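Local coordinates for Mll8374 protein (Mesorhizobium loti, PDB 3B5E) that probably hydrolyses carboxylic esters as a serine esterase of the alpha/beta-hydrolase fold, at residues 44-56 with 201-213. Numbering follows the deposited sequence. Where two conformers were deposited one is given.
Sequences TTLVPLARRIAPT and IGDPDAAIVRQWL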
loop_
_atom_site.group_PDB
_atom_site.type_symbol
_atom_site.label_atom_id
_atom_site.label_comp_id
_atom_site.label_asym_id
_atom_site.label_seq_id
_atom_site.Cartn_x
_atom_site.Cartn_y
_atom_site.Cartn_z
ATOM N N THR A 44 0.762 11.217 -7.321
ATOM C CA THR A 44 1.923 11.273 -8.221
ATOM C C THR A 44 3.230 10.830 -7.540
ATOM O O THR A 44 4.223 10.548 -8.216
ATOM C CB THR A 44 2.113 12.688 -8.790
ATOM O OG1 THR A 44 2.421 13.598 -7.722
ATOM C CG2 THR A 44 0.864 13.144 -9.535
ATOM N N THR A 45 3.226 10.771 -6.210
ATOM C CA THR A 45 4.462 10.705 -5.424
ATOM C C THR A 45 5.194 9.354 -5.458
ATOM O O THR A 45 6.417 9.327 -5.367
ATOM C CB THR A 45 4.251 11.197 -3.963
ATOM O OG1 THR A 45 3.258 10.388 -3.329
ATOM C CG2 THR A 45 3.839 12.664 -3.916
ATOM N N LEU A 46 4.475 8.248 -5.618
ATOM C CA LEU A 46 5.108 6.932 -5.678
ATOM C C LEU A 46 5.372 6.457 -7.104
ATOM O O LEU A 46 5.933 5.370 -7.297
ATOM C CB LEU A 46 4.253 5.904 -4.928
ATOM C CG LEU A 46 4.041 6.026 -3.405
ATOM C CD1 LEU A 46 3.345 4.813 -2.918
ATOM C CD2 LEU A 46 5.418 6.218 -2.693
ATOM N N VAL A 47 5.000 7.267 -8.108
ATOM C CA VAL A 47 5.138 6.848 -9.495
ATOM C C VAL A 47 6.624 6.654 -9.906
ATOM O O VAL A 47 6.964 5.649 -10.509
ATOM C CB VAL A 47 4.327 7.768 -10.478
ATOM C CG1 VAL A 47 4.673 7.463 -11.942
ATOM C CG2 VAL A 47 2.824 7.602 -10.253
ATOM N N PRO A 48 7.503 7.597 -9.570
ATOM C CA PRO A 48 8.933 7.358 -9.841
ATOM C C PRO A 48 9.497 6.072 -9.202
ATOM O O PRO A 48 10.184 5.318 -9.861
ATOM C CB PRO A 48 9.598 8.621 -9.308
ATOM C CG PRO A 48 8.509 9.670 -9.377
ATOM C CD PRO A 48 7.292 8.919 -8.952
ATOM N N LEU A 49 9.177 5.801 -7.946
ATOM C CA LEU A 49 9.614 4.558 -7.314
ATOM C C LEU A 49 9.047 3.334 -8.049
ATOM O O LEU A 49 9.769 2.374 -8.331
ATOM C CB LEU A 49 9.136 4.553 -5.857
ATOM C CG LEU A 49 9.598 3.453 -4.914
ATOM C CD1 LEU A 49 10.990 3.828 -4.398
ATOM C CD2 LEU A 49 8.609 3.317 -3.756
ATOM N N ALA A 50 7.751 3.375 -8.336
ATOM C CA ALA A 50 7.047 2.288 -9.029
ATOM C C ALA A 50 7.682 1.957 -10.367
ATOM O O ALA A 50 7.824 0.785 -10.719
ATOM C CB ALA A 50 5.559 2.632 -9.209
ATOM N N ARG A 51 8.073 2.987 -11.108
ATOM C CA ARG A 51 8.729 2.805 -12.405
ATOM C C ARG A 51 10.101 2.167 -12.285
ATOM O O ARG A 51 10.483 1.379 -13.139
ATOM C CB ARG A 51 8.881 4.136 -13.132
ATOM C CG ARG A 51 7.627 4.577 -13.826
ATOM C CD ARG A 51 7.908 5.764 -14.743
ATOM N NE ARG A 51 8.293 6.967 -13.999
ATOM C CZ ARG A 51 7.857 8.203 -14.265
ATOM N NH1 ARG A 51 7.002 8.433 -15.254
ATOM N NH2 ARG A 51 8.272 9.211 -13.512
ATOM N N ARG A 52 10.842 2.527 -11.239
ATOM C CA ARG A 52 12.116 1.876 -10.957
ATOM C C ARG A 52 11.875 0.390 -10.667
ATOM O O ARG A 52 12.619 -0.469 -11.157
ATOM C CB ARG A 52 12.861 2.562 -9.790
ATOM C CG ARG A 52 13.163 4.053 -10.039
ATOM C CD ARG A 52 14.199 4.665 -9.074
ATOM N NE ARG A 52 13.691 5.013 -7.738
ATOM C CZ ARG A 52 13.232 6.211 -7.361
ATOM N NH1 ARG A 52 13.178 7.238 -8.205
ATOM N NH2 ARG A 52 12.820 6.380 -6.114
ATOM N N ILE A 53 10.821 0.088 -9.908
ATOM C CA ILE A 53 10.497 -1.296 -9.519
ATOM C C ILE A 53 10.042 -2.139 -10.715
ATOM O O ILE A 53 10.517 -3.264 -10.899
ATOM C CB ILE A 53 9.435 -1.356 -8.403
ATOM C CG1 ILE A 53 10.002 -0.765 -7.108
ATOM C CG2 ILE A 53 8.949 -2.801 -8.141
ATOM C CD1 ILE A 53 8.968 -0.448 -6.032
ATOM N N ALA A 54 9.118 -1.597 -11.509
ATOM C CA ALA A 54 8.456 -2.370 -12.563
ATOM C C ALA A 54 8.120 -1.417 -13.718
ATOM O O ALA A 54 7.000 -0.949 -13.847
ATOM C CB ALA A 54 7.222 -3.026 -12.038
ATOM N N PRO A 55 9.111 -1.109 -14.551
ATOM C CA PRO A 55 8.891 -0.078 -15.586
ATOM C C PRO A 55 7.784 -0.312 -16.622
ATOM O O PRO A 55 7.444 0.626 -17.357
ATOM C CB PRO A 55 10.250 0.019 -16.285
ATOM C CG PRO A 55 11.039 -1.120 -15.830
ATOM C CD PRO A 55 10.474 -1.663 -14.578
ATOM N N THR A 56 7.278 -1.535 -16.726
ATOM C CA THR A 56 6.255 -1.867 -17.716
ATOM C C THR A 56 4.950 -2.362 -17.087
ATOM O O THR A 56 4.019 -2.733 -17.800
ATOM C CB THR A 56 6.767 -2.891 -18.750
ATOM O OG1 THR A 56 7.030 -4.147 -18.127
ATOM C CG2 THR A 56 8.020 -2.365 -19.517
ATOM N N ILE A 201 11.706 7.334 1.813
ATOM C CA ILE A 201 11.878 6.185 0.961
ATOM C C ILE A 201 12.598 6.587 -0.302
ATOM O O ILE A 201 12.667 7.766 -0.662
ATOM C CB ILE A 201 10.531 5.488 0.636
ATOM C CG1 ILE A 201 9.521 6.478 0.024
ATOM C CG2 ILE A 201 9.965 4.774 1.908
ATOM C CD1 ILE A 201 8.317 5.799 -0.618
ATOM N N GLY A 202 13.150 5.604 -0.987
ATOM C CA GLY A 202 14.023 5.904 -2.121
ATOM C C GLY A 202 14.533 4.683 -2.846
ATOM O O GLY A 202 13.943 3.632 -2.795
ATOM N N ASP A 203 15.669 4.827 -3.502
ATOM C CA ASP A 203 16.232 3.725 -4.280
ATOM C C ASP A 203 16.505 2.421 -3.539
ATOM O O ASP A 203 16.273 1.347 -4.109
ATOM C CB ASP A 203 17.516 4.169 -4.985
ATOM C CG ASP A 203 17.277 5.300 -6.020
ATOM O OD1 ASP A 203 16.210 5.279 -6.718
ATOM O OD2 ASP A 203 18.181 6.204 -6.100
ATOM N N PRO A 204 17.001 2.488 -2.284
ATOM C CA PRO A 204 17.134 1.236 -1.533
ATOM C C PRO A 204 15.824 0.453 -1.387
ATOM O O PRO A 204 15.844 -0.778 -1.416
ATOM C CB PRO A 204 17.637 1.689 -0.144
ATOM C CG PRO A 204 18.248 3.024 -0.387
ATOM C CD PRO A 204 17.437 3.652 -1.490
ATOM N N ASP A 205 14.710 1.153 -1.225
ATOM C CA ASP A 205 13.404 0.502 -1.158
ATOM C C ASP A 205 13.036 -0.159 -2.456
ATOM O O ASP A 205 12.610 -1.310 -2.464
ATOM C CB ASP A 205 12.316 1.485 -0.735
ATOM C CG ASP A 205 12.633 2.110 0.600
ATOM O OD1 ASP A 205 12.315 1.430 1.588
ATOM O OD2 ASP A 205 13.262 3.198 0.663
ATOM N N ALA A 206 13.245 0.554 -3.563
ATOM C CA ALA A 206 12.952 0.018 -4.903
ATOM C C ALA A 206 13.760 -1.237 -5.206
ATOM O O ALA A 206 13.225 -2.209 -5.733
ATOM C CB ALA A 206 13.242 1.040 -5.942
ATOM N N ALA A 207 15.042 -1.209 -4.867
ATOM C CA ALA A 207 15.899 -2.363 -5.071
ATOM C C ALA A 207 15.369 -3.603 -4.337
ATOM O O ALA A 207 15.319 -4.709 -4.879
ATOM C CB ALA A 207 17.304 -2.055 -4.615
ATOM N N ILE A 208 14.974 -3.416 -3.091
ATOM C CA ILE A 208 14.420 -4.523 -2.304
ATOM C C ILE A 208 13.084 -5.027 -2.859
ATOM O O ILE A 208 12.893 -6.243 -2.988
ATOM C CB ILE A 208 14.264 -4.158 -0.822
ATOM C CG1 ILE A 208 15.656 -4.065 -0.146
ATOM C CG2 ILE A 208 13.403 -5.168 -0.093
ATOM C CD1 ILE A 208 15.638 -3.426 1.258
ATOM N N VAL A 209 12.155 -4.121 -3.166
ATOM C CA VAL A 209 10.846 -4.546 -3.717
ATOM C C VAL A 209 11.054 -5.390 -5.021
ATOM O O VAL A 209 10.441 -6.447 -5.220
ATOM C CB VAL A 209 9.882 -3.360 -3.978
ATOM C CG1 VAL A 209 8.549 -3.877 -4.592
ATOM C CG2 VAL A 209 9.632 -2.519 -2.711
ATOM N N ARG A 210 11.936 -4.918 -5.884
ATOM C CA ARG A 210 12.297 -5.644 -7.096
ATOM C C ARG A 210 12.806 -7.030 -6.840
ATOM O O ARG A 210 12.345 -7.987 -7.476
ATOM C CB ARG A 210 13.381 -4.911 -7.842
ATOM C CG ARG A 210 12.887 -4.216 -9.004
ATOM C CD ARG A 210 13.928 -3.271 -9.504
ATOM N NE ARG A 210 14.791 -3.936 -10.444
ATOM C CZ ARG A 210 14.466 -4.227 -11.696
ATOM N NH1 ARG A 210 13.263 -3.927 -12.180
ATOM N NH2 ARG A 210 15.360 -4.837 -12.468
ATOM N N GLN A 211 13.756 -7.120 -5.908
ATOM C CA GLN A 211 14.372 -8.385 -5.454
ATOM C C GLN A 211 13.334 -9.359 -4.861
ATOM O O GLN A 211 13.394 -10.573 -5.066
ATOM C CB GLN A 211 15.489 -8.071 -4.421
ATOM C CG GLN A 211 16.801 -7.525 -5.056
ATOM C CD GLN A 211 17.689 -6.595 -4.160
ATOM O OE1 GLN A 211 17.391 -6.301 -2.982
ATOM N NE2 GLN A 211 18.791 -6.123 -4.752
ATOM N N TRP A 212 12.395 -8.808 -4.103
ATOM C CA TRP A 212 11.305 -9.570 -3.496
ATOM C C TRP A 212 10.317 -10.061 -4.548
ATOM O O TRP A 212 9.900 -11.221 -4.499
ATOM C CB TRP A 212 10.607 -8.693 -2.492
ATOM C CG TRP A 212 9.384 -9.225 -1.874
ATOM C CD1 TRP A 212 9.297 -10.136 -0.880
ATOM C CD2 TRP A 212 8.054 -8.804 -2.156
ATOM N NE1 TRP A 212 7.973 -10.336 -0.539
ATOM C CE2 TRP A 212 7.195 -9.527 -1.316
ATOM C CE3 TRP A 212 7.507 -7.882 -3.051
ATOM C CZ2 TRP A 212 5.808 -9.349 -1.336
ATOM C CZ3 TRP A 212 6.131 -7.708 -3.074
ATOM C CH2 TRP A 212 5.304 -8.440 -2.227
ATOM N N LEU A 213 9.994 -9.204 -5.507
ATOM C CA LEU A 213 9.106 -9.578 -6.610
ATOM C C LEU A 213 9.719 -10.680 -7.481
ATOM O O LEU A 213 9.000 -11.591 -7.930
ATOM C CB LEU A 213 8.733 -8.365 -7.475
ATOM C CG LEU A 213 7.742 -7.360 -6.887
ATOM C CD1 LEU A 213 7.562 -6.199 -7.829
ATOM C CD2 LEU A 213 6.403 -8.029 -6.556
#
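In what is, by strand order and its probable Ser-His-Asp triad, an alpha/beta-hydrolase fold, helices 47-53 and 203-213 pack side by side on one face of the central sheet, their axes 8.9 Å apart at closest approach and crossing at -41°. Ile53 is the knob of this interface, set in a hole formed by Ala206, Val209, Arg210 and Leu213. Its two branches divide the work. With CG1 beside the backbone N (chi1 -66°), the longer branch runs over Ala206 and brings CD1 to 3.7 Å from Val209 CB, while CG2 meets Leu213 CD1 at 3.7 Å. One turn earlier, Leu49 spreads its methyls: CD1 lies 3.9 Å from Ala206 CB and CD2 faces Ile201 CD1, which also meets Leu46 CD2 (3.6 Å) with the two side chains nearly perpendicular. Ala206 CB is thus shared by Leu49 CD1 and Ile53 CG1.

Polar groups clamp the more exposed side. Arg210 bends at chi3 (89°) to bring NH1 to Ile53 O, a hydrogen bond of 3.1 Å in which the donor stands above the carbonyl plane, at the C-terminal end of helix 47-53, where Ala54 leaves helical geometry. At the N-terminal end of helix 203-213, Asp203 OD1 hangs over a face of the Arg52 guanidinium, 2.7 Å from NE in the conformer given; no N-H points at the oxygen, so the salt bridge is electrostatic, and its exact geometry is doubtful because Arg52 was modelled in two conformations.

Beneath the pair lies the sheet: Leu46 and Ile201 touch Tyr118, and Ile53 touches Leu116, both of strand 113-118, while Val209 rests on Leu162 of strand 160-166 and Ile208 reaches Ile195 of strand 189-195.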